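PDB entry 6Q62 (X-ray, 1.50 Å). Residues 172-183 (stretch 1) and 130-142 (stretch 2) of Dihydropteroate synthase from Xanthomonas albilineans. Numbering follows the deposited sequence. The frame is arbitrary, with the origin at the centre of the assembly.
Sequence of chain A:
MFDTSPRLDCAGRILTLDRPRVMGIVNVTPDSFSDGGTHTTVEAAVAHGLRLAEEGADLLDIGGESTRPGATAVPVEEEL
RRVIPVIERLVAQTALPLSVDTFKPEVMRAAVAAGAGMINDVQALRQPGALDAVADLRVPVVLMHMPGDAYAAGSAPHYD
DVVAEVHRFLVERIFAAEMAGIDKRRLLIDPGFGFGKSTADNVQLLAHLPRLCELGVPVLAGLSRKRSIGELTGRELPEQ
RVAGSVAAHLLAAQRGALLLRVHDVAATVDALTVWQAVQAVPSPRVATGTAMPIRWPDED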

# COMPACT_ATOMS: atom_id res chain seq x y z
N GLU A 172 24.86 16.25 -13.37
CA GLU A 172 25.37 16.55 -14.73
C GLU A 172 24.26 16.97 -15.70
O GLU A 172 24.41 17.94 -16.42
CB GLU A 172 26.10 15.34 -15.31
CG GLU A 172 27.45 15.12 -14.66
CD GLU A 172 28.11 13.77 -14.90
OE1 GLU A 172 27.52 12.92 -15.61
OE2 GLU A 172 29.21 13.56 -14.34
N ARG A 173 23.11 16.27 -15.67
CA ARG A 173 22.01 16.61 -16.57
C ARG A 173 21.28 17.88 -16.16
O ARG A 173 20.88 18.65 -17.03
CB ARG A 173 21.03 15.44 -16.76
CG ARG A 173 21.68 14.16 -17.29
CD ARG A 173 22.55 14.39 -18.55
NE ARG A 173 21.78 15.03 -19.64
CZ ARG A 173 22.34 15.73 -20.62
NH1 ARG A 173 21.59 16.27 -21.57
NH2 ARG A 173 23.66 15.89 -20.66
N ILE A 174 21.15 18.14 -14.83
CA ILE A 174 20.54 19.40 -14.36
C ILE A 174 21.43 20.56 -14.89
O ILE A 174 20.91 21.54 -15.40
CB ILE A 174 20.45 19.46 -12.79
CG1 ILE A 174 19.35 18.47 -12.27
CG2 ILE A 174 20.13 20.91 -12.28
CD1 ILE A 174 19.50 18.14 -10.75
N PHE A 175 22.75 20.42 -14.73
CA PHE A 175 23.74 21.42 -15.16
C PHE A 175 23.65 21.65 -16.68
O PHE A 175 23.55 22.81 -17.09
CB PHE A 175 25.14 21.00 -14.68
CG PHE A 175 26.26 21.94 -15.05
CD1 PHE A 175 26.49 23.10 -14.31
CD2 PHE A 175 27.05 21.70 -16.16
CE1 PHE A 175 27.51 23.98 -14.67
CE2 PHE A 175 28.08 22.57 -16.51
CZ PHE A 175 28.32 23.69 -15.75
N ALA A 176 23.64 20.57 -17.48
CA ALA A 176 23.49 20.63 -18.95
C ALA A 176 22.21 21.36 -19.33
O ALA A 176 22.23 22.22 -20.22
CB ALA A 176 23.48 19.23 -19.51
N ALA A 177 21.09 21.06 -18.64
CA ALA A 177 19.82 21.74 -18.91
C ALA A 177 19.89 23.22 -18.56
O ALA A 177 19.45 24.06 -19.35
CB ALA A 177 18.68 21.05 -18.16
N GLU A 178 20.43 23.56 -17.37
CA GLU A 178 20.56 24.98 -16.96
C GLU A 178 21.44 25.77 -17.92
O GLU A 178 21.09 26.89 -18.31
CB GLU A 178 21.11 25.09 -15.54
CG GLU A 178 20.05 24.74 -14.50
CD GLU A 178 20.50 25.21 -13.13
OE1 GLU A 178 21.16 24.42 -12.42
OE2 GLU A 178 20.25 26.39 -12.80
N MET A 179 22.57 25.17 -18.32
CA MET A 179 23.51 25.80 -19.26
C MET A 179 22.90 26.01 -20.66
O MET A 179 23.31 26.94 -21.34
CB MET A 179 24.83 25.03 -19.36
CG MET A 179 25.74 25.15 -18.13
SD MET A 179 25.92 26.79 -17.40
CE MET A 179 26.79 27.64 -18.72
N ALA A 180 21.90 25.19 -21.07
CA ALA A 180 21.18 25.32 -22.33
C ALA A 180 20.08 26.39 -22.25
O ALA A 180 19.41 26.66 -23.24
CB ALA A 180 20.57 23.97 -22.74
N GLY A 181 19.88 26.96 -21.06
CA GLY A 181 18.85 27.99 -20.90
C GLY A 181 17.52 27.48 -20.40
O GLY A 181 16.51 28.20 -20.48
N ILE A 182 17.49 26.24 -19.88
CA ILE A 182 16.22 25.73 -19.34
C ILE A 182 16.20 26.19 -17.87
O ILE A 182 17.17 25.96 -17.15
CB ILE A 182 16.09 24.18 -19.49
CG1 ILE A 182 16.12 23.77 -20.98
CG2 ILE A 182 14.79 23.66 -18.79
CD1 ILE A 182 16.59 22.35 -21.22
N ASP A 183 15.11 26.86 -17.46
CA ASP A 183 14.97 27.35 -16.08
C ASP A 183 14.99 26.17 -15.11
O ASP A 183 14.31 25.18 -15.35
CB ASP A 183 13.67 28.16 -15.93
CG ASP A 183 13.62 29.01 -14.68
OD1 ASP A 183 13.73 28.45 -13.57
OD2 ASP A 183 13.47 30.24 -14.81
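Stretch 2 130-142: ALDAVADLRVPVV

How a helix end can serve as a docking surface is well illustrated by this pair of stretches, in which contact gathers where one helix gives way to loop. Stretch 2 runs as a helix from Ala130 to Leu137, turns at Arg138 with positive phi, and enters a strand at Val141. Its helix axis passes 10.1 Å from that of helix 172-179, with N-to-C directions 60° apart (signed crossing angle -60°). Gly181, also at positive phi, ends the stretch 1 helix in a Schellman motif, the last turn secured by Ile182 N to Ala177 O (3.0 Å) and Gly181 N to Glu178 O (3.0 Å).

Apolar packing dominates. Ile182 reaches Val134 (CD1 to CG1, 3.8 Å), Ala135 (CG1 to CB, 4.0 Å) and Leu131 (CD1 to CD2, 4.3 Å), and its CG2 lies 4.4 Å from Val141 CG1. Leu131, pointing toward stretch 1, sets its CB 3.9 Å from Ala180 CB, while its CD2 lies 4.0 Å from Ala177 CA.

The chains also come close at the backbone: the Ala135 CB methyl lies 3.5 Å from Ala180 O, and the CA atoms of Ile182 and Ala135 are 4.8 Å apart.

No direct hydrogen bond joins the stretches; instead, water 1 donates to Ala135 O (2.6 Å) and Gly181 O (3.0 Å), bridging the two backbones.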

# COMPACT_ATOMS: atom_id res chain seq x y z
N ALA A 130 17.43 17.91 -28.31
CA ALA A 130 16.48 17.87 -27.18
C ALA A 130 16.64 19.08 -26.24
O ALA A 130 15.63 19.66 -25.81
CB ALA A 130 16.63 16.56 -26.42
N LEU A 131 17.88 19.51 -25.97
CA LEU A 131 18.15 20.68 -25.10
C LEU A 131 17.57 21.93 -25.74
O LEU A 131 16.84 22.65 -25.09
CB LEU A 131 19.64 20.85 -24.80
CG LEU A 131 20.32 19.80 -23.90
CD1 LEU A 131 21.85 19.90 -24.00
CD2 LEU A 131 19.89 19.94 -22.44
N ASP A 132 17.82 22.16 -27.07
CA ASP A 132 17.27 23.29 -27.81
C ASP A 132 15.73 23.26 -27.81
O ASP A 132 15.10 24.29 -27.63
CB ASP A 132 17.80 23.24 -29.25
CG ASP A 132 17.48 24.42 -30.14
OD1 ASP A 132 17.92 25.53 -29.82
OD2 ASP A 132 16.85 24.21 -31.21
N ALA A 133 15.11 22.07 -28.04
CA ALA A 133 13.65 22.00 -28.04
C ALA A 133 13.06 22.38 -26.66
O ALA A 133 12.18 23.24 -26.55
CB ALA A 133 13.18 20.60 -28.46
N VAL A 134 13.56 21.78 -25.60
CA VAL A 134 13.00 22.09 -24.28
C VAL A 134 13.25 23.57 -23.90
O VAL A 134 12.32 24.21 -23.40
CB VAL A 134 13.43 21.07 -23.20
CG1 VAL A 134 12.93 21.47 -21.83
CG2 VAL A 134 12.92 19.69 -23.57
N ALA A 135 14.46 24.12 -24.24
CA ALA A 135 14.75 25.53 -23.95
C ALA A 135 13.73 26.44 -24.69
O ALA A 135 13.21 27.35 -24.08
CB ALA A 135 16.17 25.87 -24.35
N ASP A 136 13.39 26.10 -25.97
CA ASP A 136 12.42 26.85 -26.77
C ASP A 136 11.00 26.68 -26.30
O ASP A 136 10.18 27.60 -26.39
CB ASP A 136 12.46 26.36 -28.23
CG ASP A 136 13.61 26.85 -29.09
OD1 ASP A 136 14.39 27.68 -28.61
OD2 ASP A 136 13.72 26.38 -30.26
N LEU A 137 10.64 25.44 -25.91
CA LEU A 137 9.26 25.13 -25.57
C LEU A 137 8.78 25.68 -24.23
O LEU A 137 7.58 25.86 -24.06
CB LEU A 137 9.01 23.62 -25.66
CG LEU A 137 9.12 23.05 -27.09
CD1 LEU A 137 9.28 21.53 -27.07
CD2 LEU A 137 7.95 23.50 -27.98
N ARG A 138 9.69 25.94 -23.29
CA ARG A 138 9.37 26.52 -21.97
C ARG A 138 8.33 25.70 -21.20
O ARG A 138 7.37 26.24 -20.65
CB ARG A 138 8.97 28.01 -22.10
CG ARG A 138 10.06 28.87 -22.74
CD ARG A 138 9.79 30.34 -22.49
NE ARG A 138 10.52 31.20 -23.42
CZ ARG A 138 11.78 31.60 -23.26
NH1 ARG A 138 12.48 31.19 -22.21
NH2 ARG A 138 12.35 32.39 -24.15
N VAL A 139 8.50 24.38 -21.22
CA VAL A 139 7.64 23.47 -20.46
C VAL A 139 8.51 22.71 -19.46
O VAL A 139 9.71 22.51 -19.72
CB VAL A 139 6.85 22.45 -21.38
CG1 VAL A 139 5.80 23.14 -22.26
CG2 VAL A 139 7.80 21.61 -22.24
N PRO A 140 7.91 22.14 -18.38
CA PRO A 140 8.70 21.32 -17.46
C PRO A 140 9.25 20.07 -18.16
O PRO A 140 8.63 19.57 -19.11
CB PRO A 140 7.70 20.93 -16.36
CG PRO A 140 6.63 22.03 -16.42
CD PRO A 140 6.54 22.34 -17.88
N VAL A 141 10.33 19.53 -17.63
CA VAL A 141 10.96 18.34 -18.23
C VAL A 141 11.48 17.41 -17.16
O VAL A 141 12.10 17.85 -16.20
CB VAL A 141 12.07 18.71 -19.27
CG1 VAL A 141 13.19 19.54 -18.60
CG2 VAL A 141 12.66 17.44 -19.91
N VAL A 142 11.25 16.11 -17.35
CA VAL A 142 11.77 15.09 -16.45
C VAL A 142 13.08 14.59 -17.03
O VAL A 142 13.10 14.10 -18.16
CB VAL A 142 10.79 13.90 -16.28
CG1 VAL A 142 11.37 12.86 -15.31
CG2 VAL A 142 9.40 14.35 -15.83
O HOH W 1 13.72 28.20 -21.63